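Local coordinates for protein aminopeptidase N (PDB 5DLL) that probably degrades intracellular peptides, as a zinc-dependent M1-family aminopeptidase that releases single amino acids, preferably alanine, from their N-terminal ends, at residues Q340-T343 and S344-S348; V351-I354 and D355-I359. One frame throughout, in Å; residues are numbered along the deposited sequence.

Interaction 1. Residues Q340-T343 and S344-S348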
loop_
_atom_site.group_PDB
_atom_site.type_symbol
_atom_site.label_atom_id
_atom_site.label_comp_id
_atom_site.label_asym_id
_atom_site.label_seq_id
_atom_site.Cartn_x
_atom_site.Cartn_y
_atom_site.Cartn_z
ATOM N N GLN A 340 -3.132 1.809 -8.450
ATOM C CA GLN A 340 -2.126 2.838 -8.718
ATOM C C GLN A 340 -2.317 3.468 -10.102
ATOM O O GLN A 340 -1.926 4.614 -10.323
ATOM C CB GLN A 340 -0.700 2.314 -8.490
ATOM C CG GLN A 340 -0.245 1.164 -9.365
ATOM C CD GLN A 340 1.033 0.508 -8.851
ATOM O OE1 GLN A 340 1.316 0.527 -7.650
ATOM N NE2 GLN A 340 1.806 -0.091 -9.761
ATOM N N GLU A 341 -2.945 2.730 -11.016
ATOM C CA GLU A 341 -3.387 3.282 -12.308
ATOM C C GLU A 341 -4.612 4.179 -12.172
ATOM O O GLU A 341 -4.753 5.164 -12.894
ATOM C CB GLU A 341 -3.722 2.153 -13.286
ATOM C CG GLU A 341 -2.507 1.440 -13.848
ATOM C CD GLU A 341 -1.663 2.340 -14.721
ATOM O OE1 GLU A 341 -2.231 3.104 -15.533
ATOM O OE2 GLU A 341 -0.425 2.288 -14.595
ATOM N N PHE A 342 -5.507 3.803 -11.268
ATOM C CA PHE A 342 -6.716 4.570 -10.974
ATOM C C PHE A 342 -6.334 5.922 -10.408
ATOM O O PHE A 342 -6.783 6.963 -10.887
ATOM C CB PHE A 342 -7.570 3.779 -9.980
ATOM C CG PHE A 342 -8.695 4.558 -9.353
ATOM C CD1 PHE A 342 -9.662 5.168 -10.134
ATOM C CD2 PHE A 342 -8.823 4.615 -7.964
ATOM C CE1 PHE A 342 -10.713 5.858 -9.549
ATOM C CE2 PHE A 342 -9.871 5.299 -7.372
ATOM C CZ PHE A 342 -10.819 5.923 -8.167
ATOM N N THR A 343 -5.481 5.896 -9.391
ATOM C CA THR A 343 -4.961 7.119 -8.796
ATOM C C THR A 343 -4.171 7.974 -9.804
ATOM O O THR A 343 -4.249 9.199 -9.760
ATOM C CB THR A 343 -4.120 6.790 -7.550
ATOM O OG1 THR A 343 -4.996 6.307 -6.529
ATOM C CG2 THR A 343 -3.385 8.016 -7.019
ATOM N N SER A 344 -3.439 7.330 -10.714
ATOM C CA SER A 344 -2.643 8.037 -11.722
ATOM C C SER A 344 -3.500 8.835 -12.722
ATOM O O SER A 344 -3.203 10.003 -13.025
ATOM C CB SER A 344 -1.756 7.043 -12.474
ATOM O OG SER A 344 -0.749 6.521 -11.635
ATOM N N ASP A 345 -4.556 8.202 -13.227
ATOM C CA ASP A 345 -5.474 8.847 -14.173
ATOM C C ASP A 345 -6.217 10.045 -13.571
ATOM O O ASP A 345 -6.251 11.115 -14.173
ATOM C CB ASP A 345 -6.490 7.830 -14.708
ATOM C CG ASP A 345 -5.845 6.738 -15.563
ATOM O OD1 ASP A 345 -4.723 6.953 -16.082
ATOM O OD2 ASP A 345 -6.473 5.664 -15.717
ATOM N N LEU A 346 -6.794 9.867 -12.386
ATOM C CA LEU A 346 -7.618 10.909 -11.751
ATOM C C LEU A 346 -6.829 11.945 -10.932
ATOM O O LEU A 346 -7.421 12.886 -10.401
ATOM C CB LEU A 346 -8.700 10.275 -10.867
ATOM C CG LEU A 346 -9.926 9.678 -11.567
ATOM C CD1 LEU A 346 -9.570 8.462 -12.410
ATOM C CD2 LEU A 346 -10.973 9.311 -10.528
ATOM N N ASN A 347 -5.512 11.773 -10.815
ATOM C CA ASN A 347 -4.647 12.772 -10.174
ATOM C C ASN A 347 -3.436 13.040 -11.083
ATOM O O ASN A 347 -3.621 13.291 -12.269
ATOM C CB ASN A 347 -4.238 12.327 -8.758
ATOM C CG ASN A 347 -5.434 11.996 -7.871
ATOM O OD1 ASN A 347 -5.820 12.792 -7.014
ATOM N ND2 ASN A 347 -6.021 10.817 -8.067
ATOM N N SER A 348 -2.215 12.988 -10.551
ATOM C CA SER A 348 -1.004 13.130 -11.363
ATOM C C SER A 348 -0.315 11.782 -11.567
ATOM O O SER A 348 0.105 11.148 -10.597
ATOM C CB SER A 348 -0.029 14.089 -10.686
ATOM O OG SER A 348 1.181 14.171 -11.420
#
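The carbonyl oxygen of Q340 takes two bonds from S344, one from the backbone and one from the hydroxyl. S344 OG donates to Q340 O at 2.6 Å; a chi1 of -68° sets OG beside the backbone N, where it faces the carbonyl of the preceding turn. The backbone bond from S344 N to the same oxygen is 3.1 Å long and comes in above the carbonyl plane, clear of the lone pairs. One and two residues on, D345 N bonds E341 O and L346 N bonds F342 O, the latter at 3.3 Å. These are the last turns of helix 328-346, which supplies the zinc ligand E332 near its start in the gluzincin arrangement of M1 peptidases. T343 O takes a weak bond from N347 N and a second, straighter one from the side-chain amide. N347 ND2 donates to T343 O at 2.9 Å, in the carbonyl plane and on a lone pair; the same nitrogen also bonds Q304 OE1 of helix 297-312. The acidic groups turn to neighbours: E341 forms salt bridges with R401, R252 and R349, while D345 shares R252 and R349 and accepts a hydrogen bond from W248. On the apolar side L346 CD2 approaches F342 CE1 to 3.6 Å, obliquely to the ring, which also meets F312 edge-to-face.

Interaction 2. Residues V351-I354 and D355-I359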
loop_
_atom_site.group_PDB
_atom_site.type_symbol
_atom_site.label_atom_id
_atom_site.label_comp_id
_atom_site.label_asym_id
_atom_site.label_seq_id
_atom_site.Cartn_x
_atom_site.Cartn_y
_atom_site.Cartn_z
ATOM N N VAL A 351 3.643 11.803 -10.431
ATOM C CA VAL A 351 3.856 11.845 -8.985
ATOM C C VAL A 351 3.522 10.491 -8.360
ATOM O O VAL A 351 4.318 9.938 -7.592
ATOM C CB VAL A 351 3.006 12.947 -8.315
ATOM C CG1 VAL A 351 3.132 12.894 -6.795
ATOM C CG2 VAL A 351 3.417 14.318 -8.834
ATOM N N LYS A 352 2.349 9.958 -8.692
ATOM C CA LYS A 352 1.964 8.633 -8.225
ATOM C C LYS A 352 3.041 7.623 -8.582
ATOM O O LYS A 352 3.372 6.757 -7.779
ATOM C CB LYS A 352 0.630 8.192 -8.834
ATOM C CG LYS A 352 0.183 6.789 -8.430
ATOM C CD LYS A 352 0.211 6.585 -6.919
ATOM C CE LYS A 352 -0.442 5.273 -6.511
ATOM N NZ LYS A 352 -0.134 4.917 -5.096
ATOM N N ARG A 353 3.587 7.752 -9.786
ATOM C CA ARG A 353 4.605 6.836 -10.273
ATOM C C ARG A 353 5.940 7.008 -9.548
ATOM O O ARG A 353 6.658 6.030 -9.338
ATOM C CB ARG A 353 4.789 6.999 -11.787
ATOM C CG ARG A 353 5.691 5.960 -12.438
ATOM C CD ARG A 353 5.301 4.541 -12.054
ATOM N NE ARG A 353 6.234 3.552 -12.585
ATOM C CZ ARG A 353 6.416 2.331 -12.083
ATOM N NH1 ARG A 353 5.739 1.926 -11.010
ATOM N NH2 ARG A 353 7.295 1.512 -12.653
ATOM N N ILE A 354 6.278 8.238 -9.167
ATOM C CA ILE A 354 7.463 8.469 -8.332
ATOM C C ILE A 354 7.273 7.817 -6.956
ATOM O O ILE A 354 8.151 7.096 -6.487
ATOM C CB ILE A 354 7.796 9.975 -8.195
ATOM C CG1 ILE A 354 8.340 10.517 -9.523
ATOM C CG2 ILE A 354 8.823 10.215 -7.091
ATOM C CD1 ILE A 354 8.298 12.026 -9.640
ATOM N N ASP A 355 6.120 8.057 -6.333
ATOM C CA ASP A 355 5.804 7.484 -5.017
ATOM C C ASP A 355 5.878 5.958 -4.988
ATOM O O ASP A 355 6.335 5.382 -4.002
ATOM C CB ASP A 355 4.408 7.922 -4.551
ATOM C CG ASP A 355 4.319 9.416 -4.264
ATOM O OD1 ASP A 355 5.374 10.083 -4.164
ATOM O OD2 ASP A 355 3.184 9.924 -4.140
ATOM N N ASP A 356 5.424 5.310 -6.061
ATOM C CA ASP A 356 5.448 3.842 -6.151
ATOM C C ASP A 356 6.865 3.309 -6.360
ATOM O O ASP A 356 7.211 2.247 -5.845
ATOM C CB ASP A 356 4.536 3.338 -7.280
ATOM C CG ASP A 356 3.060 3.670 -7.051
ATOM O OD1 ASP A 356 2.654 3.899 -5.889
ATOM O OD2 ASP A 356 2.301 3.700 -8.045
ATOM N N VAL A 357 7.675 4.044 -7.118
ATOM C CA VAL A 357 9.076 3.673 -7.330
ATOM C C VAL A 357 9.919 3.867 -6.062
ATOM O O VAL A 357 10.772 3.033 -5.755
ATOM C CB VAL A 357 9.704 4.464 -8.495
ATOM C CG1 VAL A 357 11.199 4.170 -8.608
ATOM C CG2 VAL A 357 8.995 4.134 -9.802
ATOM N N ARG A 358 9.685 4.962 -5.338
ATOM C CA ARG A 358 10.388 5.217 -4.080
ATOM C C ARG A 358 10.255 4.030 -3.116
ATOM O O ARG A 358 11.194 3.718 -2.385
ATOM C CB ARG A 358 9.877 6.501 -3.408
ATOM C CG ARG A 358 10.265 7.804 -4.101
ATOM C CD ARG A 358 11.677 7.764 -4.660
ATOM N NE ARG A 358 12.637 7.267 -3.681
ATOM C CZ ARG A 358 13.925 7.061 -3.931
ATOM N NH1 ARG A 358 14.419 7.313 -5.138
ATOM N NH2 ARG A 358 14.720 6.602 -2.974
ATOM N N ILE A 359 9.093 3.375 -3.127
ATOM C CA ILE A 359 8.858 2.164 -2.321
ATOM C C ILE A 359 9.715 0.990 -2.792
ATOM O O ILE A 359 10.281 0.271 -1.969
ATOM C CB ILE A 359 7.359 1.757 -2.328
ATOM C CG1 ILE A 359 6.575 2.638 -1.350
ATOM C CG2 ILE A 359 7.170 0.290 -1.966
ATOM C CD1 ILE A 359 5.072 2.456 -1.416
HETATM O O HOH W 1 2.819 3.380 -10.523
#
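K352 and D356, one helical turn apart, form a salt bridge near the N-terminal end of helix 349-369, an i to i+4 pairing within the helical part of the M1 catalytic domain. K352 NZ lies 3.1 Å from D356 OD1 and uses the syn lone pair of that oxygen. The lysine gets there by a single bend: its CG stands opposite the backbone N, chi2 turns to 51°, and the remaining torsions are extended, which carries the chain obliquely across the carboxylate. K352 CE therefore passes 3.5 Å from D356 OD2 on its way to the charged end. R353 has the same anti start and the same bend at chi2, and crosses V357 at a slant. Its guanidinium lies with one face under V357 CG2, which sits over the centre of the plane, 3.9 Å from R353 CZ. The charged end is held mainly from outside the helix, by a salt bridge to E398 and a hydrogen bond to the carbonyl of D539. I354 packs on W569 and V357 on F566 of helix 565-581. Backbone bonds join the two segments as well, among them D355 N to V351 O at 2.9 Å. The carboxylate of D356 and the guanidinium of R353, their planes 65° apart, do not touch, but one water connects them, donating to D356 OD2 at 2.6 Å and accepting from R353 NH1 at 3.3 Å.

From the N terminus, interaction 1 comes first, on the last turns of helix 328-346, and interaction 2 follows on the early turns of helix 349-369. Each is a contact between consecutive turns, so neither closes a loop, and the two stand in series without nesting or crossing. S348, the last residue of interaction 1, is the N-cap of the second helix. The helices then pack on each other: Q340 CB lies 3.3 Å from D356 OD2, and S344 OG is equally close to K352 CG. Helix 390-423 serves both, R401 pairing with E341 and E398 with R353. Beyond this, interaction 1 faces helices 236-253 and 297-312, whereas interaction 2 faces helices 565-581 and 605-612.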